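Local coordinates for protein galactan 1,3-beta-galactosidase (Phanerochaete chrysosporium, PDB 7BYS) that probably removes galactose units from beta-1,3-galactan as a family 43 glycoside hydrolase, and carries a calcium-containing carbohydrate-binding module, at residues W272-F277 with G297-A302; G35-H40 with W59-D64. All blocks are in the same frame, centred on the assembly; numbering follows the deposited sequence.

Contact 1 (W272-F277 with G297-A302)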
# COMPACT_ATOMS: atom_id res chain seq x y z
N TRP A 272 0.74 1.01 -4.77
CA TRP A 272 -0.15 0.28 -5.67
C TRP A 272 0.64 -0.12 -6.91
O TRP A 272 1.26 0.73 -7.56
CB TRP A 272 -1.31 1.15 -6.14
CG TRP A 272 -2.35 1.51 -5.13
CD1 TRP A 272 -2.28 1.40 -3.77
CD2 TRP A 272 -3.61 2.10 -5.42
NE1 TRP A 272 -3.44 1.88 -3.20
CE2 TRP A 272 -4.27 2.31 -4.20
CE3 TRP A 272 -4.25 2.45 -6.61
CZ2 TRP A 272 -5.55 2.86 -4.14
CZ3 TRP A 272 -5.52 2.99 -6.55
CH2 TRP A 272 -6.15 3.20 -5.32
N TYR A 273 0.60 -1.41 -7.24
CA TYR A 273 1.28 -1.94 -8.41
C TYR A 273 0.37 -2.94 -9.12
O TYR A 273 -0.47 -3.58 -8.48
CB TYR A 273 2.55 -2.69 -8.01
CG TYR A 273 3.67 -1.84 -7.49
CD1 TYR A 273 4.18 -0.79 -8.24
CD2 TYR A 273 4.24 -2.09 -6.24
CE1 TYR A 273 5.24 -0.01 -7.76
CE2 TYR A 273 5.30 -1.33 -5.76
CZ TYR A 273 5.78 -0.28 -6.51
OH TYR A 273 6.83 0.47 -6.01
N PRO A 274 0.55 -3.11 -10.43
CA PRO A 274 -0.12 -4.23 -11.10
C PRO A 274 0.31 -5.55 -10.48
O PRO A 274 1.47 -5.73 -10.11
CB PRO A 274 0.36 -4.11 -12.56
CG PRO A 274 0.87 -2.68 -12.70
CD PRO A 274 1.44 -2.37 -11.33
N LEU A 275 -0.64 -6.45 -10.35
CA LEU A 275 -0.37 -7.82 -9.91
C LEU A 275 -0.63 -8.66 -11.15
O LEU A 275 -1.79 -8.88 -11.53
CB LEU A 275 -1.29 -8.19 -8.76
CG LEU A 275 -0.93 -9.37 -7.86
CD1 LEU A 275 0.46 -9.20 -7.24
CD2 LEU A 275 -1.98 -9.52 -6.76
N ASP A 276 0.44 -9.10 -11.80
CA ASP A 276 0.34 -9.76 -13.09
C ASP A 276 0.27 -11.27 -12.91
O ASP A 276 1.11 -11.86 -12.22
CB ASP A 276 1.52 -9.37 -13.97
CG ASP A 276 1.27 -9.69 -15.42
OD1 ASP A 276 1.20 -10.89 -15.75
OD2 ASP A 276 1.12 -8.75 -16.24
N PHE A 277 -0.74 -11.88 -13.53
CA PHE A 277 -0.99 -13.31 -13.44
C PHE A 277 -0.56 -14.07 -14.68
O PHE A 277 -0.81 -15.28 -14.76
CB PHE A 277 -2.49 -13.57 -13.24
CG PHE A 277 -2.98 -13.34 -11.83
CD1 PHE A 277 -3.15 -12.06 -11.33
CD2 PHE A 277 -3.30 -14.43 -11.02
CE1 PHE A 277 -3.62 -11.86 -10.04
CE2 PHE A 277 -3.76 -14.22 -9.72
CZ PHE A 277 -3.93 -12.94 -9.24
N GLY A 297 -10.01 -3.08 -17.91
CA GLY A 297 -9.32 -4.11 -17.15
C GLY A 297 -7.85 -4.22 -17.49
O GLY A 297 -7.31 -5.33 -17.50
N THR A 298 -7.21 -3.09 -17.80
CA THR A 298 -5.84 -3.09 -18.30
C THR A 298 -5.00 -2.10 -17.51
O THR A 298 -5.50 -1.22 -16.81
CB THR A 298 -5.78 -2.74 -19.79
OG1 THR A 298 -6.28 -1.41 -20.00
CG2 THR A 298 -6.60 -3.74 -20.61
N TYR A 299 -3.69 -2.26 -17.63
CA TYR A 299 -2.73 -1.32 -17.09
C TYR A 299 -1.64 -1.11 -18.12
O TYR A 299 -1.42 -1.95 -19.00
CB TYR A 299 -2.14 -1.81 -15.75
CG TYR A 299 -1.28 -3.05 -15.87
CD1 TYR A 299 -1.83 -4.33 -15.78
CD2 TYR A 299 0.09 -2.94 -16.09
CE1 TYR A 299 -1.04 -5.46 -15.89
CE2 TYR A 299 0.89 -4.07 -16.21
CZ TYR A 299 0.32 -5.32 -16.10
OH TYR A 299 1.12 -6.44 -16.21
N SER A 300 -0.94 0.02 -18.00
CA SER A 300 0.17 0.35 -18.89
C SER A 300 1.30 0.95 -18.08
O SER A 300 1.11 1.95 -17.38
CB SER A 300 -0.26 1.33 -19.98
OG SER A 300 0.82 1.58 -20.86
N VAL A 301 2.48 0.37 -18.19
CA VAL A 301 3.66 0.82 -17.46
C VAL A 301 4.37 1.90 -18.26
O VAL A 301 4.67 1.70 -19.44
CB VAL A 301 4.61 -0.36 -17.18
CG1 VAL A 301 5.87 0.12 -16.48
CG2 VAL A 301 3.90 -1.41 -16.33
N ALA A 302 4.64 3.04 -17.62
CA ALA A 302 5.32 4.13 -18.31
C ALA A 302 6.79 3.78 -18.53
O ALA A 302 7.43 3.18 -17.67
CB ALA A 302 5.23 5.41 -17.48

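Contact 2 (G35-H40 with W59-D64)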
# COMPACT_ATOMS: atom_id res chain seq x y z
N GLY A 35 -10.97 3.94 4.22
CA GLY A 35 -9.71 3.68 4.89
C GLY A 35 -9.64 4.41 6.21
O GLY A 35 -10.57 5.11 6.61
N GLU A 36 -8.51 4.21 6.88
CA GLU A 36 -8.24 4.88 8.15
C GLU A 36 -7.76 6.30 7.90
O GLU A 36 -6.79 6.52 7.17
CB GLU A 36 -7.16 4.11 8.91
CG GLU A 36 -7.44 2.63 9.06
CD GLU A 36 -6.17 1.81 9.17
OE1 GLU A 36 -5.08 2.39 9.33
OE2 GLU A 36 -6.24 0.57 9.04
N ASP A 37 -8.41 7.28 8.54
CA ASP A 37 -7.94 8.66 8.51
C ASP A 37 -6.88 8.81 9.59
O ASP A 37 -7.18 8.71 10.78
CB ASP A 37 -9.11 9.61 8.74
CG ASP A 37 -8.72 11.08 8.65
OD1 ASP A 37 -7.52 11.41 8.71
OD2 ASP A 37 -9.64 11.92 8.53
N LYS A 38 -5.64 9.03 9.18
CA LYS A 38 -4.55 9.18 10.14
C LYS A 38 -3.95 10.58 10.08
O LYS A 38 -2.77 10.76 10.37
CB LYS A 38 -3.49 8.10 9.93
CG LYS A 38 -4.03 6.70 10.17
CD LYS A 38 -2.97 5.62 9.96
CE LYS A 38 -2.93 4.63 11.13
NZ LYS A 38 -4.26 4.03 11.48
N SER A 39 -4.76 11.59 9.74
CA SER A 39 -4.22 12.91 9.44
C SER A 39 -3.58 13.59 10.64
O SER A 39 -2.83 14.55 10.46
CB SER A 39 -5.30 13.81 8.86
OG SER A 39 -6.38 13.91 9.76
N HIS A 40 -3.86 13.14 11.86
CA HIS A 40 -3.17 13.70 13.02
C HIS A 40 -2.10 12.75 13.57
O HIS A 40 -1.72 12.85 14.75
CB HIS A 40 -4.15 14.22 14.06
CG HIS A 40 -4.91 15.42 13.58
ND1 HIS A 40 -6.28 15.56 13.73
CD2 HIS A 40 -4.49 16.53 12.91
CE1 HIS A 40 -6.66 16.71 13.19
NE2 HIS A 40 -5.60 17.31 12.69
N TRP A 59 -9.71 10.96 -6.92
CA TRP A 59 -10.54 10.57 -5.78
C TRP A 59 -11.15 11.81 -5.15
O TRP A 59 -10.44 12.77 -4.84
CB TRP A 59 -9.70 9.82 -4.75
CG TRP A 59 -9.24 8.48 -5.24
CD1 TRP A 59 -8.01 8.14 -5.73
CD2 TRP A 59 -10.04 7.28 -5.29
NE1 TRP A 59 -7.99 6.81 -6.08
CE2 TRP A 59 -9.22 6.26 -5.84
CE3 TRP A 59 -11.36 6.98 -4.94
CZ2 TRP A 59 -9.69 4.95 -6.02
CZ3 TRP A 59 -11.83 5.68 -5.13
CH2 TRP A 59 -10.99 4.68 -5.67
N SER A 60 -12.46 11.77 -4.96
CA SER A 60 -13.23 12.88 -4.41
C SER A 60 -13.68 12.50 -3.00
O SER A 60 -14.40 11.50 -2.83
CB SER A 60 -14.44 13.15 -5.30
OG SER A 60 -15.14 14.30 -4.88
N ARG A 61 -13.27 13.28 -2.00
CA ARG A 61 -13.59 12.95 -0.62
C ARG A 61 -15.03 13.31 -0.27
O ARG A 61 -15.45 14.46 -0.43
CB ARG A 61 -12.61 13.62 0.34
CG ARG A 61 -12.75 13.05 1.73
CD ARG A 61 -11.69 13.51 2.68
NE ARG A 61 -11.83 12.79 3.94
CZ ARG A 61 -10.98 12.85 4.96
NH1 ARG A 61 -9.90 13.61 4.88
NH2 ARG A 61 -11.23 12.16 6.07
N GLN A 62 -15.77 12.33 0.22
CA GLN A 62 -17.12 12.54 0.73
C GLN A 62 -17.06 12.63 2.25
O GLN A 62 -16.01 12.47 2.87
CB GLN A 62 -18.05 11.40 0.29
CG GLN A 62 -17.89 11.01 -1.16
CD GLN A 62 -18.24 12.14 -2.09
OE1 GLN A 62 -19.29 12.77 -1.94
NE2 GLN A 62 -17.37 12.40 -3.07
N ASN A 63 -18.21 12.91 2.85
CA ASN A 63 -18.29 12.88 4.31
C ASN A 63 -17.82 11.52 4.82
O ASN A 63 -17.99 10.49 4.16
CB ASN A 63 -19.72 13.20 4.76
CG ASN A 63 -20.12 14.64 4.44
OD1 ASN A 63 -19.45 15.58 4.85
ND2 ASN A 63 -21.22 14.80 3.71
N ASP A 64 -17.20 11.52 6.00
CA ASP A 64 -16.65 10.29 6.55
C ASP A 64 -17.73 9.21 6.68
O ASP A 64 -18.88 9.49 7.03
CB ASP A 64 -16.02 10.55 7.91
CG ASP A 64 -14.75 11.37 7.81
OD1 ASP A 64 -14.06 11.31 6.77
OD2 ASP A 64 -14.42 12.07 8.80
O HOH W 1 -12.12 12.97 9.52
O HOH W 2 -8.10 13.97 7.03

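Contact 1 (W272-F277 with G297-A302)
P274 and Y299 join the last blade of the five-bladed beta-propeller of this GH43 enzyme to a two-stranded hairpin that follows it. P274 sits on strand 269-276 of that blade. Y299 sits on strand 298-301, which pairs with strand 290-293. The two segments share no backbone bonds, and their nearest CA atoms, those of P274 and Y299, are 7.2 Å apart. The contact is a CH-pi packing of proline on tyrosine. CB of P274 stands 3.5 Å from the centroid of the Y299 ring, only 5° off the ring normal. The proline therefore covers the middle of one face, with CG displaced toward the CD2 side. The Y299 side chain starts with CG between the backbone N and the carbonyl carbon (chi1 66°), and this turns the ring in against the blade. W290 of the partner strand touches both P274 and Y299. A G1 beta bulge, with G297 and T298 opposite N293, precedes Y299, and G297 takes the positive phi of that bulge. At the far end of the ring, Y299 OH is modelled as donating to D276 OD2 at 2.3 Å, too short to be taken at face value, and D276 is modelled in two conformers. In the conformer given, OD2 lies at the ring edge, in its plane, and the carboxylate plane is nearly perpendicular to the ring. D276 OD1 is hydrogen-bonded to S278 OG. The closest carbon pair across the contact is P274 CG and Y299 CD2, at 3.5 Å.

Contact 2 (G35-H40 with W59-D64)
D37 and R61 meet without backbone pairing in the first blade of the beta-propeller, where strands 30-36 and 60-61 lie on either side of strand 48-53 and the nearest CA atoms, of D37 and D64, are 9.1 Å apart. R61 reaches across with its chain extended from CG to NE. Its NH2 makes a salt bridge to D37 OD2 at 2.9 Å, with an N-H...O angle of 165°. OD2 lies in the guanidinium plane, but the nitrogen comes from above the carboxylate plane, 52° out of it. The same NH2 also bonds D64 OD1 at 3.0 Å, on the syn lone pair, so one nitrogen ties two acidic residues together. A water donates to OD2 of both D37 and D64, between two oxygens whose like charges R61 is likely to offset. The other D37 oxygen, OD1, accepts from S39 N in an Asx turn and from S39 OG, which fixes the carboxylate's rotation. An alanine here would probably leave R61 NH2 with D64 alone of its two carboxylates, and S39 N and OG without the oxygen that closes the Asx turn. Next to D37, E36 OE1 makes a salt bridge to K38 NZ, and OE2 takes the backbone N of R82, a galactose-binding residue. A second water accepts from R61 NH1 at 2.8 Å and donates to D37 OD2 at 3.0 Å.

How the contacts relate
From the N terminus, the chain first forms contact 2. It closes an 18-residue loop through strand 48-53, all within the first blade. The chain then runs through the other blades before contact 1 opens on strand 269-276. Contact 1 closes 19 residues, passing through strands 283-284 and 290-293. The two are in series, neither nested nor crossed, with centres 25 Å apart. They still touch where the first and last blades meet: W272 CH2 packs 4.0 Å from W59 CZ2, and W33 meets both tryptophans. S5 OG, near the N terminus, binds W272 N. After contact 1 the chain leads on to strand 305-308 of the calcium-binding module.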